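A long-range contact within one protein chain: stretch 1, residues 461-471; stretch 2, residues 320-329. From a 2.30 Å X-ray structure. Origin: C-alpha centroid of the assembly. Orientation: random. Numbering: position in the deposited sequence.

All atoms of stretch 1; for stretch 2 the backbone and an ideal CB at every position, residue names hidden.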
ATOM      1  N   GLN A 461      17.168   1.430  25.523  1.00 48.78           N
ATOM      2  CA  GLN A 461      17.177   0.342  26.507  1.00 48.66           C
ATOM      3  C   GLN A 461      17.935  -0.890  26.016  1.00 48.57           C
ATOM      4  O   GLN A 461      18.705  -1.491  26.767  1.00 48.53           O
ATOM      5  CB  GLN A 461      15.746  -0.047  26.890  1.00 48.63           C
ATOM      6  CG  GLN A 461      15.037   0.970  27.769  1.00 48.77           C
ATOM      7  CD  GLN A 461      13.543   0.715  27.888  1.00 49.03           C
ATOM      8  OE1 GLN A 461      12.881   0.351  26.915  1.00 49.25           O
ATOM      9  NE2 GLN A 461      13.006   0.915  29.083  1.00 49.26           N
ATOM     10  N   SER A 462      17.712  -1.253  24.753  1.00 48.44           N
ATOM     11  CA  SER A 462      18.333  -2.432  24.154  1.00 48.39           C
ATOM     12  C   SER A 462      19.852  -2.299  24.043  1.00 48.25           C
ATOM     13  O   SER A 462      20.581  -3.274  24.248  1.00 48.26           O
ATOM     14  CB  SER A 462      17.716  -2.726  22.784  1.00 48.36           C
ATOM     15  OG  SER A 462      17.950  -1.666  21.872  1.00 49.00           O
ATOM     16  N   HIS A 463      20.319  -1.093  23.721  1.00 48.11           N
ATOM     17  CA  HIS A 463      21.749  -0.796  23.676  1.00 48.02           C
ATOM     18  C   HIS A 463      22.391  -0.953  25.055  1.00 47.85           C
ATOM     19  O   HIS A 463      23.509  -1.462  25.174  1.00 47.77           O
ATOM     20  CB  HIS A 463      21.990   0.616  23.132  1.00 48.12           C
ATOM     21  CG  HIS A 463      23.436   0.999  23.062  1.00 48.41           C
ATOM     22  ND1 HIS A 463      24.068   1.706  24.061  1.00 48.76           N
ATOM     23  CD2 HIS A 463      24.375   0.766  22.114  1.00 48.84           C
ATOM     24  CE1 HIS A 463      25.333   1.897  23.730  1.00 48.97           C
ATOM     25  NE2 HIS A 463      25.545   1.336  22.553  1.00 49.02           N
ATOM     26  N   ARG A 464      21.667  -0.522  26.088  1.00 47.63           N
ATOM     27  CA  ARG A 464      22.128  -0.616  27.470  1.00 47.55           C
ATOM     28  C   ARG A 464      22.236  -2.069  27.939  1.00 47.26           C
ATOM     29  O   ARG A 464      23.253  -2.464  28.513  1.00 47.25           O
ATOM     30  CB  ARG A 464      21.198   0.174  28.395  1.00 47.63           C
ATOM     31  CG  ARG A 464      21.703   0.316  29.821  1.00 48.44           C
ATOM     32  CD  ARG A 464      20.547   0.433  30.796  1.00 49.88           C
ATOM     33  NE  ARG A 464      20.992   0.356  32.184  1.00 50.83           N
ATOM     34  CZ  ARG A 464      20.234  -0.064  33.195  1.00 51.61           C
ATOM     35  NH1 ARG A 464      18.986  -0.462  32.979  1.00 52.10           N
ATOM     36  NH2 ARG A 464      20.730  -0.098  34.425  1.00 51.72           N
ATOM     37  N   VAL A 465      21.186  -2.853  27.689  1.00 46.95           N
ATOM     38  CA  VAL A 465      21.128  -4.256  28.114  1.00 46.63           C
ATOM     39  C   VAL A 465      22.195  -5.109  27.421  1.00 46.44           C
ATOM     40  O   VAL A 465      22.818  -5.961  28.057  1.00 46.36           O
ATOM     41  CB  VAL A 465      19.708  -4.867  27.921  1.00 46.68           C
ATOM     42  CG1 VAL A 465      19.693  -6.356  28.261  1.00 46.57           C
ATOM     43  CG2 VAL A 465      18.689  -4.132  28.780  1.00 46.58           C
ATOM     44  N   SER A 466      22.413  -4.865  26.128  1.00 46.24           N
ATOM     45  CA  SER A 466      23.445  -5.578  25.369  1.00 46.13           C
ATOM     46  C   SER A 466      24.855  -5.279  25.877  1.00 45.94           C
ATOM     47  O   SER A 466      25.731  -6.146  25.832  1.00 45.87           O
ATOM     48  CB  SER A 466      23.346  -5.271  23.874  1.00 46.09           C
ATOM     49  OG  SER A 466      23.590  -3.904  23.611  1.00 46.61           O
ATOM     50  N   CYS A 467      25.067  -4.052  26.352  1.00 45.78           N
ATOM     51  CA  CYS A 467      26.335  -3.662  26.971  1.00 45.75           C
ATOM     52  C   CYS A 467      26.501  -4.298  28.354  1.00 45.59           C
ATOM     53  O   CYS A 467      27.624  -4.452  28.839  1.00 45.71           O
ATOM     54  CB  CYS A 467      26.458  -2.136  27.057  1.00 45.72           C
ATOM     55  SG  CYS A 467      26.839  -1.316  25.478  1.00 46.14           S
ATOM     56  N   GLU A 468      25.379  -4.670  28.970  1.00 45.31           N
ATOM     57  CA  GLU A 468      25.372  -5.336  30.275  1.00 45.06           C
ATOM     58  C   GLU A 468      25.506  -6.858  30.183  1.00 44.81           C
ATOM     59  O   GLU A 468      26.209  -7.468  30.994  1.00 44.75           O
ATOM     60  CB  GLU A 468      24.108  -4.971  31.059  1.00 45.09           C
ATOM     61  CG  GLU A 468      24.135  -3.574  31.663  1.00 45.56           C
ATOM     62  CD  GLU A 468      22.793  -3.132  32.225  1.00 46.12           C
ATOM     63  OE1 GLU A 468      21.906  -3.987  32.457  1.00 45.89           O
ATOM     64  OE2 GLU A 468      22.629  -1.914  32.441  1.00 46.50           O
ATOM     65  N   VAL A 469      24.832  -7.470  29.209  1.00 44.44           N
ATOM     66  CA  VAL A 469      24.852  -8.934  29.070  1.00 44.12           C
ATOM     67  C   VAL A 469      26.090  -9.454  28.332  1.00 43.94           C
ATOM     68  O   VAL A 469      26.512 -10.590  28.545  1.00 43.85           O
ATOM     69  CB  VAL A 469      23.539  -9.513  28.459  1.00 44.10           C
ATOM     70  CG1 VAL A 469      22.347  -9.215  29.366  1.00 44.09           C
ATOM     71  CG2 VAL A 469      23.298  -8.999  27.042  1.00 43.90           C
ATOM     72  N   GLU A 470      26.653  -8.619  27.459  1.00 43.77           N
ATOM     73  CA  GLU A 470      27.953  -8.885  26.839  1.00 43.73           C
ATOM     74  C   GLU A 470      28.785  -7.597  26.806  1.00 43.76           C
ATOM     75  O   GLU A 470      28.669  -6.806  25.867  1.00 43.71           O
ATOM     76  CB  GLU A 470      27.801  -9.498  25.437  1.00 43.66           C
ATOM     77  CG  GLU A 470      27.516 -11.002  25.441  1.00 43.50           C
ATOM     78  CD  GLU A 470      27.664 -11.659  24.073  1.00 43.27           C
ATOM     79  OE1 GLU A 470      28.638 -11.359  23.350  1.00 42.83           O
ATOM     80  OE2 GLU A 470      26.809 -12.501  23.726  1.00 43.31           O
ATOM     81  N   PRO A 471      29.618  -7.380  27.846  1.00 43.81           N
ATOM     82  CA  PRO A 471      30.428  -6.162  27.997  1.00 43.85           C
ATOM     83  C   PRO A 471      31.468  -5.974  26.891  1.00 43.81           C
ATOM     84  O   PRO A 471      31.889  -6.947  26.264  1.00 43.82           O
ATOM     85  CB  PRO A 471      31.130  -6.369  29.346  1.00 43.89           C
ATOM     86  CG  PRO A 471      30.293  -7.378  30.067  1.00 43.92           C
ATOM     87  CD  PRO A 471      29.796  -8.290  28.992  1.00 43.85           C
ATOM     88  N   UNK A 320      22.317  -3.268  15.858  1.00 38.33           N
ATOM     89  CA  UNK A 320      23.520  -3.074  16.683  1.00 38.66           C
ATOM     90  C   UNK A 320      23.522  -3.839  18.018  1.00 38.65           C
ATOM     91  O   UNK A 320      24.473  -4.572  18.289  1.00 38.70           O
ATOM     92  CB  UNK A 320      23.687  -1.581  16.973  1.00 38.66           C
ATOM     93  N   UNK A 321      22.462  -3.688  18.846  1.00 38.72           N
ATOM     94  CA  UNK A 321      22.470  -4.388  20.141  1.00 38.77           C
ATOM     95  C   UNK A 321      22.366  -5.922  20.063  1.00 38.81           C
ATOM     96  O   UNK A 321      22.584  -6.598  21.070  1.00 38.82           O
ATOM     97  CB  UNK A 321      21.311  -3.864  20.991  1.00 38.77           C
ATOM     98  N   UNK A 322      22.040  -6.459  18.889  1.00 38.81           N
ATOM     99  CA  UNK A 322      21.964  -7.912  18.700  1.00 38.81           C
ATOM    100  C   UNK A 322      23.182  -8.442  17.939  1.00 39.04           C
ATOM    101  O   UNK A 322      23.661  -9.546  18.213  1.00 38.99           O
ATOM    102  CB  UNK A 322      20.681  -8.281  17.952  1.00 38.81           C
ATOM    103  N   UNK A 323      23.675  -7.647  16.991  1.00 39.36           N
ATOM    104  CA  UNK A 323      24.902  -7.960  16.255  1.00 39.68           C
ATOM    105  C   UNK A 323      26.100  -8.052  17.205  1.00 39.88           C
ATOM    106  O   UNK A 323      26.968  -8.910  17.031  1.00 39.99           O
ATOM    107  CB  UNK A 323      25.162  -6.904  15.179  1.00 39.68           C
ATOM    108  N   UNK A 324      26.120  -7.170  18.208  1.00 40.06           N
ATOM    109  CA  UNK A 324      27.161  -7.113  19.247  1.00 40.32           C
ATOM    110  C   UNK A 324      27.431  -8.431  19.972  1.00 40.37           C
ATOM    111  O   UNK A 324      28.552  -8.678  20.422  1.00 40.36           O
ATOM    112  CB  UNK A 324      26.772  -6.059  20.286  1.00 40.32           C
ATOM    113  N   UNK A 325      26.394  -9.255  20.102  1.00 40.45           N
ATOM    114  CA  UNK A 325      26.431 -10.426  20.977  1.00 40.51           C
ATOM    115  C   UNK A 325      27.230 -11.586  20.380  1.00 40.54           C
ATOM    116  O   UNK A 325      26.670 -12.620  20.010  1.00 40.54           O
ATOM    117  CB  UNK A 325      25.005 -10.890  21.280  1.00 40.51           C
ATOM    118  N   UNK A 326      28.548 -11.402  20.317  1.00 40.62           N
ATOM    119  CA  UNK A 326      29.453 -12.348  19.657  1.00 40.74           C
ATOM    120  C   UNK A 326      29.600 -13.689  20.367  1.00 40.56           C
ATOM    121  O   UNK A 326      29.898 -14.700  19.727  1.00 40.60           O
ATOM    122  CB  UNK A 326      30.837 -11.710  19.520  1.00 40.74           C
ATOM    123  N   UNK A 327      29.393 -13.697  21.683  1.00 40.40           N
ATOM    124  CA  UNK A 327      29.419 -14.939  22.450  1.00 40.32           C
ATOM    125  C   UNK A 327      28.188 -15.777  22.116  1.00 40.24           C
ATOM    126  O   UNK A 327      28.298 -16.980  21.869  1.00 40.18           O
ATOM    127  CB  UNK A 327      29.482 -14.650  23.951  1.00 40.32           C
ATOM    128  N   UNK A 328      27.028 -15.125  22.095  1.00 40.19           N
ATOM    129  CA  UNK A 328      25.767 -15.769  21.730  1.00 40.24           C
ATOM    130  C   UNK A 328      25.790 -16.268  20.284  1.00 40.30           C
ATOM    131  O   UNK A 328      25.439 -17.419  20.021  1.00 40.23           O
ATOM    132  CB  UNK A 328      24.602 -14.798  21.929  1.00 40.24           C
ATOM    133  N   UNK A 329      26.216 -15.405  19.360  1.00 40.42           N
ATOM    134  CA  UNK A 329      26.370 -15.785  17.952  1.00 40.65           C
ATOM    135  C   UNK A 329      27.384 -16.920  17.789  1.00 40.90           C
ATOM    136  O   UNK A 329      27.205 -17.805  16.947  1.00 40.85           O
ATOM    137  CB  UNK A 329      26.803 -14.575  17.121  1.00 40.65           C
TER

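Position 320 opens a helical turn, with CA-to-CB sideways to stretch 1 and nothing of that stretch within 5.5 Å of the ideal CB. The contact hardly restricts the choice. It is S320, which stays clear of the other helix.

Position 321 is where the backbones come closest at this end of the contact, its CA lying 5.1 Å from the CA of H463. CA-to-CB points toward stretch 1, and the ideal CB sits 3.4 Å from S462 O and 3.5 Å from S466 OG. So close an approach favours a compact side chain, such as alanine, serine or proline; phi of -68° admits proline. The residue is P321. Its ring packs against the helix surface, with CB 3.5 Å from S462 O and CG 3.6 Å from S462 OG.

At 322 CA-to-CB points away, and at 323 the side chain is out of reach, so stretch 1 gives little guidance at either. They are I322 and H323.

Position 324 points toward stretch 1, but its ideal CB is still 5.0 Å from S466 CB, leaving room for a long side chain. What lies ahead is the C-terminal end of a helix, where the carbonyls of S466 and E470 offer acceptors. Lysine, arginine or glutamine could reach for them; a planar group with several donors could serve both. The deposited R324 does so: NH1 and NH2 both donate to E470 O, at 2.9 and 2.7 Å, and NH1 also makes a weak hydrogen bond to S466 O at 2.8 Å. Both oxygens lie at the guanidinium edge, near its plane.

Position 325 has CA-to-CB sideways, with its ideal CB 3.4 Å from E470 OE2. Beyond it, V469 CG2 and S466 CB provide a surface that a branched or flexible apolar residue, such as leucine or methionine, could cover. L325 places CD2 4.0 Å from V469 CG2 and 4.2 Å from S466 CB. It is also the N-cap residue of the next helix.

The E470 carboxylate lies over the start of that helix, where the amides of 327 and 328 have no backbone acceptor within the stretch. Position 326 points sideways, its ideal CB 4.4 Å from E470 OE1, and a long side chain could turn outward. R326 does, its end leading away. Its N, engaged by R324 O, is 3.0 Å from E470 OE1, but the angle is too poor for a hydrogen bond.

Positions 327 and 328 both point toward stretch 1; the ideal CB of 327 is 3.4 Å from E470 OE2, and that of 328 is 3.7 Å from E470 OE2. Small residues, alanine or serine, suit this close approach. Both are alanine, and the backbone does the binding: A327 N donates to E470 OE1 at 3.0 Å and A328 N to E470 OE2 at 3.1 Å.

Position 329 points sideways, beyond the contact, so many residues would fit. It is W329, whose NE1 donates to I322 O at 2.8 Å.

Stretch 2 320-329: SPIHRLRAAW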
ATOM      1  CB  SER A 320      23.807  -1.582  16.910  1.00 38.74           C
ATOM      2  OG  SER A 320      24.319  -0.971  15.737  1.00 39.36           O
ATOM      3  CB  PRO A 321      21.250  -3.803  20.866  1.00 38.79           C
ATOM      4  CG  PRO A 321      20.365  -3.302  19.787  1.00 38.81           C
ATOM      5  CD  PRO A 321      21.271  -2.827  18.700  1.00 38.74           C
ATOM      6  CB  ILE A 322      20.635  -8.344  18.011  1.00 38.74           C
ATOM      7  CG1 ILE A 322      19.414  -7.824  18.791  1.00 38.35           C
ATOM      8  CG2 ILE A 322      20.569  -9.865  17.826  1.00 38.58           C
ATOM      9  CD1 ILE A 322      19.371  -8.204  20.273  1.00 37.86           C
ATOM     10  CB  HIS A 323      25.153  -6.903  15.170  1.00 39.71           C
ATOM     11  CG  HIS A 323      26.286  -7.234  14.248  1.00 39.82           C
ATOM     12  ND1 HIS A 323      26.167  -8.147  13.220  1.00 40.05           N
ATOM     13  CD2 HIS A 323      27.556  -6.766  14.191  1.00 39.88           C
ATOM     14  CE1 HIS A 323      27.318  -8.231  12.576  1.00 40.30           C
ATOM     15  NE2 HIS A 323      28.177  -7.406  13.145  1.00 40.09           N
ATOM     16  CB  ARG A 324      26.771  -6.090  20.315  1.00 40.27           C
ATOM     17  CG  ARG A 324      27.244  -4.676  20.069  1.00 40.75           C
ATOM     18  CD  ARG A 324      27.211  -3.872  21.363  1.00 40.77           C
ATOM     19  NE  ARG A 324      28.387  -4.133  22.194  1.00 41.25           N
ATOM     20  CZ  ARG A 324      28.418  -4.953  23.244  1.00 41.32           C
ATOM     21  NH1 ARG A 324      27.332  -5.615  23.626  1.00 41.24           N
ATOM     22  NH2 ARG A 324      29.548  -5.107  23.921  1.00 41.60           N
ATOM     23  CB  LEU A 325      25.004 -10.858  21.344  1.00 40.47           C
ATOM     24  CG  LEU A 325      24.066  -9.760  21.864  1.00 40.59           C
ATOM     25  CD1 LEU A 325      22.619 -10.227  21.832  1.00 40.40           C
ATOM     26  CD2 LEU A 325      24.455  -9.282  23.264  1.00 40.37           C
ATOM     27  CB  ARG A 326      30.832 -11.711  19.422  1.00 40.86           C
ATOM     28  CG  ARG A 326      30.863 -10.731  18.252  1.00 41.65           C
ATOM     29  CD  ARG A 326      30.643 -11.456  16.928  1.00 42.93           C
ATOM     30  NE  ARG A 326      29.624 -10.801  16.113  1.00 44.14           N
ATOM     31  CZ  ARG A 326      28.884 -11.415  15.194  1.00 44.72           C
ATOM     32  NH1 ARG A 326      29.035 -12.712  14.959  1.00 45.38           N
ATOM     33  NH2 ARG A 326      27.981 -10.728  14.510  1.00 44.99           N
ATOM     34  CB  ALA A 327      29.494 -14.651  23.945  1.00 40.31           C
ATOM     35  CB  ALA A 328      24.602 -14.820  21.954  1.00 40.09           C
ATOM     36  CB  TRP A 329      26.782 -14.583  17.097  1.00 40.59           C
ATOM     37  CG  TRP A 329      25.654 -13.641  16.763  1.00 40.51           C
ATOM     38  CD1 TRP A 329      25.500 -12.358  17.202  1.00 40.30           C
ATOM     39  CD2 TRP A 329      24.528 -13.910  15.915  1.00 40.38           C
ATOM     40  NE1 TRP A 329      24.352 -11.811  16.683  1.00 40.19           N
ATOM     41  CE2 TRP A 329      23.735 -12.741  15.890  1.00 40.26           C
ATOM     42  CE3 TRP A 329      24.112 -15.026  15.174  1.00 40.26           C
ATOM     43  CZ2 TRP A 329      22.547 -12.655  15.155  1.00 40.30           C
ATOM     44  CZ3 TRP A 329      22.930 -14.939  14.441  1.00 40.18           C
ATOM     45  CH2 TRP A 329      22.164 -13.760  14.439  1.00 40.19           C
TER
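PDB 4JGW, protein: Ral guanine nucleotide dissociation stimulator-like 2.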